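Local coordinates for protein imidazolonepropionase (Unidentified, PDB 2Q09) that catalyses the hydrolytic opening of the imidazolone ring of imidazolone-5-propanoate to N-formimidoyl-L-glutamate, the third step of histidine degradation, at residues L286-P300 / M330-T342. Numbering follows the deposited sequence.
Sequences LLPTAFYFLKETKLP and MAMNMACTLFGLT
Helix 288-293 packs across helix 330-339 with their axes 9.2 Å apart at closest approach and crossing at 67°, P288 lying against A335 and T289 against A331. P288, in the first turn of its helix, is the knob in a hole formed by A331, M334, A335 and F339; its CG comes to 3.3 Å from the backbone O of A331, while its CB meets M334 CB. The F339 ring fills the angle between the short helix and the chain that returns through L299 and P300. With CG beside its own backbone N (chi1 -65°), the ring is brought in against F291, P300 and P288, and its CE1-CZ edge points at one face of F291 in an edge-to-face pair, planes at 68°. P300 sets its CD over one face of F339, offset toward the rim and 3.8 Å from the ring centroid, a CH-pi contact in which the two side chains cross at about a right angle; F339 CE2 presses on P288 CA at 3.5 Å. A leucine in place of F339 would probably leave the F291 face without its aromatic edge and P300 CD without the ring face beneath it. Nearer the surface, M334, modelled as selenomethionine, runs out extended and lays its methyl CE over the Y292 ring, 4.0 Å from the centroid; SE stands oblique to that ring, the Met-aromatic contact made here through selenium, and also touches Y292 CB. L338 CD1 comes in at the edge of F291. On the inner side, L286 CD1 and L341 CD1 meet tip to tip at 3.8 Å. L287 points away from this interface, its side chain about 4 Å from those of the iron ligands H72 and D317. L286 ends strand 283-286 of the amidohydrolase barrel and is hydrogen-bonded through its backbone to A313 and S315, while A335 and L341 rest on V314 of strand 312-314, and helix 302-307 adds V302 against F339 and L341.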
loop_
_atom_site.group_PDB
_atom_site.type_symbol
_atom_site.label_atom_id
_atom_site.label_comp_id
_atom_site.label_asym_id
_atom_site.label_seq_id
_atom_site.Cartn_x
_atom_site.Cartn_y
_atom_site.Cartn_z
ATOM N N LEU A 286 5.919 -5.012 -5.191
ATOM C CA LEU A 286 5.356 -5.988 -6.118
ATOM C C LEU A 286 3.834 -5.954 -6.043
ATOM O O LEU A 286 3.254 -5.912 -4.956
ATOM C CB LEU A 286 5.872 -7.381 -5.769
ATOM C CG LEU A 286 7.408 -7.490 -5.782
ATOM C CD1 LEU A 286 7.828 -8.882 -5.335
ATOM C CD2 LEU A 286 7.938 -7.202 -7.194
ATOM N N LEU A 287 3.194 -5.975 -7.208
ATOM C CA LEU A 287 1.736 -5.921 -7.291
ATOM C C LEU A 287 1.290 -7.116 -8.123
ATOM O O LEU A 287 0.948 -6.982 -9.301
ATOM C CB LEU A 287 1.325 -4.601 -7.951
ATOM C CG LEU A 287 1.869 -3.376 -7.195
ATOM C CD1 LEU A 287 1.608 -2.116 -8.008
ATOM C CD2 LEU A 287 1.203 -3.261 -5.827
ATOM N N PRO A 288 1.307 -8.313 -7.511
ATOM C CA PRO A 288 0.929 -9.580 -8.146
ATOM C C PRO A 288 -0.502 -9.673 -8.670
ATOM O O PRO A 288 -0.758 -10.341 -9.669
ATOM C CB PRO A 288 1.212 -10.609 -7.053
ATOM C CG PRO A 288 0.877 -9.846 -5.801
ATOM C CD PRO A 288 1.536 -8.501 -6.066
ATOM N N THR A 289 -1.432 -9.011 -7.997
ATOM C CA THR A 289 -2.832 -9.059 -8.406
ATOM C C THR A 289 -3.080 -8.414 -9.765
ATOM O O THR A 289 -3.868 -8.927 -10.563
ATOM C CB THR A 289 -3.736 -8.405 -7.345
ATOM O OG1 THR A 289 -3.547 -9.081 -6.095
ATOM C CG2 THR A 289 -5.200 -8.521 -7.745
ATOM N N ALA A 290 -2.406 -7.298 -10.031
ATOM C CA ALA A 290 -2.552 -6.615 -11.314
ATOM C C ALA A 290 -1.920 -7.490 -12.401
ATOM O O ALA A 290 -2.392 -7.537 -13.542
ATOM C CB ALA A 290 -1.859 -5.242 -11.270
ATOM N N PHE A 291 -0.841 -8.169 -12.038
ATOM C CA PHE A 291 -0.130 -9.053 -12.955
ATOM C C PHE A 291 -1.085 -10.191 -13.353
ATOM O O PHE A 291 -1.181 -10.574 -14.529
ATOM C CB PHE A 291 1.100 -9.619 -12.246
ATOM C CG PHE A 291 1.867 -10.623 -13.056
ATOM C CD1 PHE A 291 2.807 -10.207 -13.990
ATOM C CD2 PHE A 291 1.632 -11.983 -12.896
ATOM C CE1 PHE A 291 3.503 -11.129 -14.759
ATOM C CE2 PHE A 291 2.329 -12.923 -13.664
ATOM C CZ PHE A 291 3.265 -12.491 -14.599
ATOM N N TYR A 292 -1.772 -10.734 -12.354
ATOM C CA TYR A 292 -2.744 -11.811 -12.553
ATOM C C TYR A 292 -3.911 -11.386 -13.462
ATOM O O TYR A 292 -4.176 -11.989 -14.510
ATOM C CB TYR A 292 -3.308 -12.250 -11.191
ATOM C CG TYR A 292 -4.722 -12.792 -11.240
ATOM C CD1 TYR A 292 -4.979 -14.106 -11.649
ATOM C CD2 TYR A 292 -5.806 -11.977 -10.907
ATOM C CE1 TYR A 292 -6.291 -14.595 -11.725
ATOM C CE2 TYR A 292 -7.118 -12.448 -10.985
ATOM C CZ TYR A 292 -7.355 -13.750 -11.393
ATOM O OH TYR A 292 -8.650 -14.207 -11.483
ATOM N N PHE A 293 -4.607 -10.336 -13.035
ATOM C CA PHE A 293 -5.779 -9.849 -13.747
ATOM C C PHE A 293 -5.516 -9.382 -15.172
ATOM O O PHE A 293 -6.348 -9.599 -16.067
ATOM C CB PHE A 293 -6.445 -8.732 -12.943
ATOM C CG PHE A 293 -7.891 -8.533 -13.280
ATOM C CD1 PHE A 293 -8.812 -9.568 -13.098
ATOM C CD2 PHE A 293 -8.339 -7.314 -13.780
ATOM C CE1 PHE A 293 -10.154 -9.394 -13.423
ATOM C CE2 PHE A 293 -9.676 -7.129 -14.107
ATOM C CZ PHE A 293 -10.589 -8.173 -13.922
ATOM N N LEU A 294 -4.363 -8.754 -15.389
ATOM C CA LEU A 294 -4.010 -8.275 -16.725
ATOM C C LEU A 294 -3.491 -9.425 -17.592
ATOM O O LEU A 294 -3.229 -9.246 -18.782
ATOM C CB LEU A 294 -2.951 -7.171 -16.633
ATOM C CG LEU A 294 -3.468 -5.791 -16.210
ATOM C CD1 LEU A 294 -2.290 -4.859 -15.921
ATOM C CD2 LEU A 294 -4.337 -5.215 -17.319
ATOM N N LYS A 295 -3.343 -10.605 -16.988
ATOM C CA LYS A 295 -2.857 -11.787 -17.701
ATOM C C LYS A 295 -1.478 -11.550 -18.312
ATOM O O LYS A 295 -1.159 -12.026 -19.402
ATOM C CB LYS A 295 -3.862 -12.180 -18.785
ATOM C CG LYS A 295 -5.263 -12.473 -18.226
ATOM C CD LYS A 295 -6.285 -12.737 -19.325
ATOM C CE LYS A 295 -6.575 -11.483 -20.143
ATOM N NZ LYS A 295 -7.614 -11.727 -21.184
ATOM N N GLU A 296 -0.649 -10.822 -17.577
ATOM C CA GLU A 296 0.701 -10.491 -18.010
ATOM C C GLU A 296 1.575 -11.743 -18.005
ATOM O O GLU A 296 1.275 -12.714 -17.305
ATOM C CB GLU A 296 1.285 -9.430 -17.068
ATOM C CG GLU A 296 2.716 -9.017 -17.377
ATOM C CD GLU A 296 2.865 -8.387 -18.746
ATOM O OE1 GLU A 296 2.265 -7.316 -18.978
ATOM O OE2 GLU A 296 3.586 -8.964 -19.587
ATOM N N THR A 297 2.647 -11.727 -18.790
ATOM C CA THR A 297 3.547 -12.868 -18.834
ATOM C C THR A 297 4.973 -12.478 -18.466
ATOM O O THR A 297 5.807 -13.340 -18.217
ATOM C CB THR A 297 3.532 -13.544 -20.223
ATOM O OG1 THR A 297 3.757 -12.558 -21.238
ATOM C CG2 THR A 297 2.179 -14.218 -20.469
ATOM N N LYS A 298 5.241 -11.178 -18.424
ATOM C CA LYS A 298 6.569 -10.684 -18.063
ATOM C C LYS A 298 6.630 -10.503 -16.551
ATOM O O LYS A 298 5.984 -9.621 -15.990
ATOM C CB LYS A 298 6.847 -9.352 -18.758
ATOM C CG LYS A 298 8.274 -8.834 -18.597
ATOM C CD LYS A 298 9.294 -9.841 -19.098
ATOM C CE LYS A 298 10.619 -9.169 -19.384
ATOM N NZ LYS A 298 10.945 -8.158 -18.347
ATOM N N LEU A 299 7.406 -11.359 -15.896
ATOM C CA LEU A 299 7.547 -11.323 -14.441
ATOM C C LEU A 299 8.560 -10.292 -13.959
ATOM O O LEU A 299 9.559 -10.038 -14.622
ATOM C CB LEU A 299 7.982 -12.695 -13.942
ATOM C CG LEU A 299 7.027 -13.861 -14.202
ATOM C CD1 LEU A 299 7.819 -15.103 -14.572
ATOM C CD2 LEU A 299 6.171 -14.107 -12.982
ATOM N N PRO A 300 8.292 -9.664 -12.807
ATOM C CA PRO A 300 9.209 -8.664 -12.251
ATOM C C PRO A 300 10.507 -9.415 -11.944
ATOM O O PRO A 300 10.485 -10.610 -11.661
ATOM C CB PRO A 300 8.506 -8.206 -10.975
ATOM C CG PRO A 300 7.065 -8.438 -11.259
ATOM C CD PRO A 300 7.094 -9.793 -11.968
HETATM N N MSE A 330 -4.628 -12.142 -0.237
HETATM C CA MSE A 330 -4.700 -12.834 -1.523
HETATM C C MSE A 330 -3.456 -12.394 -2.301
HETATM O O MSE A 330 -2.842 -13.175 -3.033
HETATM C CB MSE A 330 -5.959 -12.425 -2.291
HETATM C CG MSE A 330 -6.150 -13.147 -3.617
HETATM SE SE MSE A 330 -6.541 -15.054 -3.378
HETATM C CE MSE A 330 -4.912 -15.798 -4.087
ATOM N N ALA A 331 -3.079 -11.133 -2.128
ATOM C CA ALA A 331 -1.903 -10.602 -2.811
ATOM C C ALA A 331 -0.647 -11.322 -2.327
ATOM O O ALA A 331 0.276 -11.587 -3.101
ATOM C CB ALA A 331 -1.773 -9.098 -2.556
HETATM N N MSE A 332 -0.609 -11.620 -1.033
HETATM C CA MSE A 332 0.534 -12.324 -0.455
HETATM C C MSE A 332 0.611 -13.729 -1.059
HETATM O O MSE A 332 1.690 -14.215 -1.416
HETATM C CB MSE A 332 0.373 -12.412 1.065
HETATM C CG MSE A 332 0.414 -11.044 1.756
HETATM SE SE MSE A 332 -0.136 -11.102 3.599
HETATM C CE MSE A 332 1.516 -11.899 4.337
ATOM N N ASN A 333 -0.544 -14.381 -1.156
ATOM C CA ASN A 333 -0.617 -15.722 -1.725
ATOM C C ASN A 333 -0.144 -15.685 -3.181
ATOM O O ASN A 333 0.596 -16.559 -3.631
ATOM C CB ASN A 333 -2.056 -16.237 -1.639
ATOM C CG ASN A 333 -2.205 -17.665 -2.115
ATOM O OD1 ASN A 333 -2.152 -17.945 -3.316
ATOM N ND2 ASN A 333 -2.386 -18.584 -1.168
HETATM N N MSE A 334 -0.559 -14.655 -3.910
HETATM C CA MSE A 334 -0.154 -14.534 -5.304
HETATM C C MSE A 334 1.321 -14.184 -5.464
HETATM O O MSE A 334 1.955 -14.639 -6.410
HETATM C CB MSE A 334 -1.027 -13.513 -6.036
HETATM C CG MSE A 334 -2.445 -14.000 -6.245
HETATM SE SE MSE A 334 -3.493 -12.839 -7.398
HETATM C CE MSE A 334 -5.107 -13.927 -7.509
ATOM N N ALA A 335 1.868 -13.378 -4.558
ATOM C CA ALA A 335 3.284 -13.039 -4.638
ATOM C C ALA A 335 4.084 -14.342 -4.534
ATOM O O ALA A 335 5.071 -14.532 -5.239
ATOM C CB ALA A 335 3.672 -12.096 -3.504
ATOM N N CYS A 336 3.638 -15.241 -3.664
ATOM C CA CYS A 336 4.323 -16.517 -3.485
ATOM C C CYS A 336 4.126 -17.414 -4.701
ATOM O O CYS A 336 5.086 -17.890 -5.302
ATOM C CB CYS A 336 3.796 -17.246 -2.245
ATOM S SG CYS A 336 4.224 -16.478 -0.661
ATOM N N THR A 337 2.868 -17.628 -5.069
ATOM C CA THR A 337 2.537 -18.510 -6.184
ATOM C C THR A 337 2.977 -18.012 -7.562
ATOM O O THR A 337 3.515 -18.791 -8.350
ATOM C CB THR A 337 1.016 -18.784 -6.230
ATOM O OG1 THR A 337 0.602 -19.392 -5.000
ATOM C CG2 THR A 337 0.675 -19.721 -7.397
ATOM N N LEU A 338 2.768 -16.731 -7.845
ATOM C CA LEU A 338 3.109 -16.182 -9.149
ATOM C C LEU A 338 4.518 -15.619 -9.267
ATOM O O LEU A 338 5.142 -15.743 -10.322
ATOM C CB LEU A 338 2.105 -15.086 -9.535
ATOM C CG LEU A 338 0.632 -15.486 -9.623
ATOM C CD1 LEU A 338 -0.196 -14.264 -10.044
ATOM C CD2 LEU A 338 0.470 -16.610 -10.647
ATOM N N PHE A 339 5.015 -14.986 -8.209
ATOM C CA PHE A 339 6.348 -14.389 -8.267
ATOM C C PHE A 339 7.407 -15.215 -7.555
ATOM O O PHE A 339 8.583 -14.856 -7.561
ATOM C CB PHE A 339 6.324 -12.967 -7.698
ATOM C CG PHE A 339 5.497 -11.997 -8.506
ATOM C CD1 PHE A 339 5.142 -12.287 -9.822
ATOM C CD2 PHE A 339 5.107 -10.780 -7.967
ATOM C CE1 PHE A 339 4.422 -11.375 -10.595
ATOM C CE2 PHE A 339 4.388 -9.852 -8.720
ATOM C CZ PHE A 339 4.039 -10.149 -10.041
ATOM N N GLY A 340 6.985 -16.311 -6.935
ATOM C CA GLY A 340 7.933 -17.180 -6.255
ATOM C C GLY A 340 8.454 -16.759 -4.889
ATOM O O GLY A 340 9.425 -17.339 -4.400
ATOM N N LEU A 341 7.843 -15.753 -4.269
ATOM C CA LEU A 341 8.295 -15.332 -2.952
ATOM C C LEU A 341 7.988 -16.418 -1.928
ATOM O O LEU A 341 7.128 -17.269 -2.142
ATOM C CB LEU A 341 7.596 -14.035 -2.519
ATOM C CG LEU A 341 8.254 -12.689 -2.835
ATOM C CD1 LEU A 341 8.372 -12.498 -4.336
ATOM C CD2 LEU A 341 7.406 -11.564 -2.216
ATOM N N THR A 342 8.707 -16.392 -0.813
ATOM C CA THR A 342 8.466 -17.348 0.261
ATOM C C THR A 342 7.437 -16.699 1.178
ATOM O O THR A 342 7.252 -15.481 1.141
ATOM C CB THR A 342 9.741 -17.609 1.084
ATOM O OG1 THR A 342 10.194 -16.381 1.661
ATOM C CG2 THR A 342 10.846 -18.169 0.198
#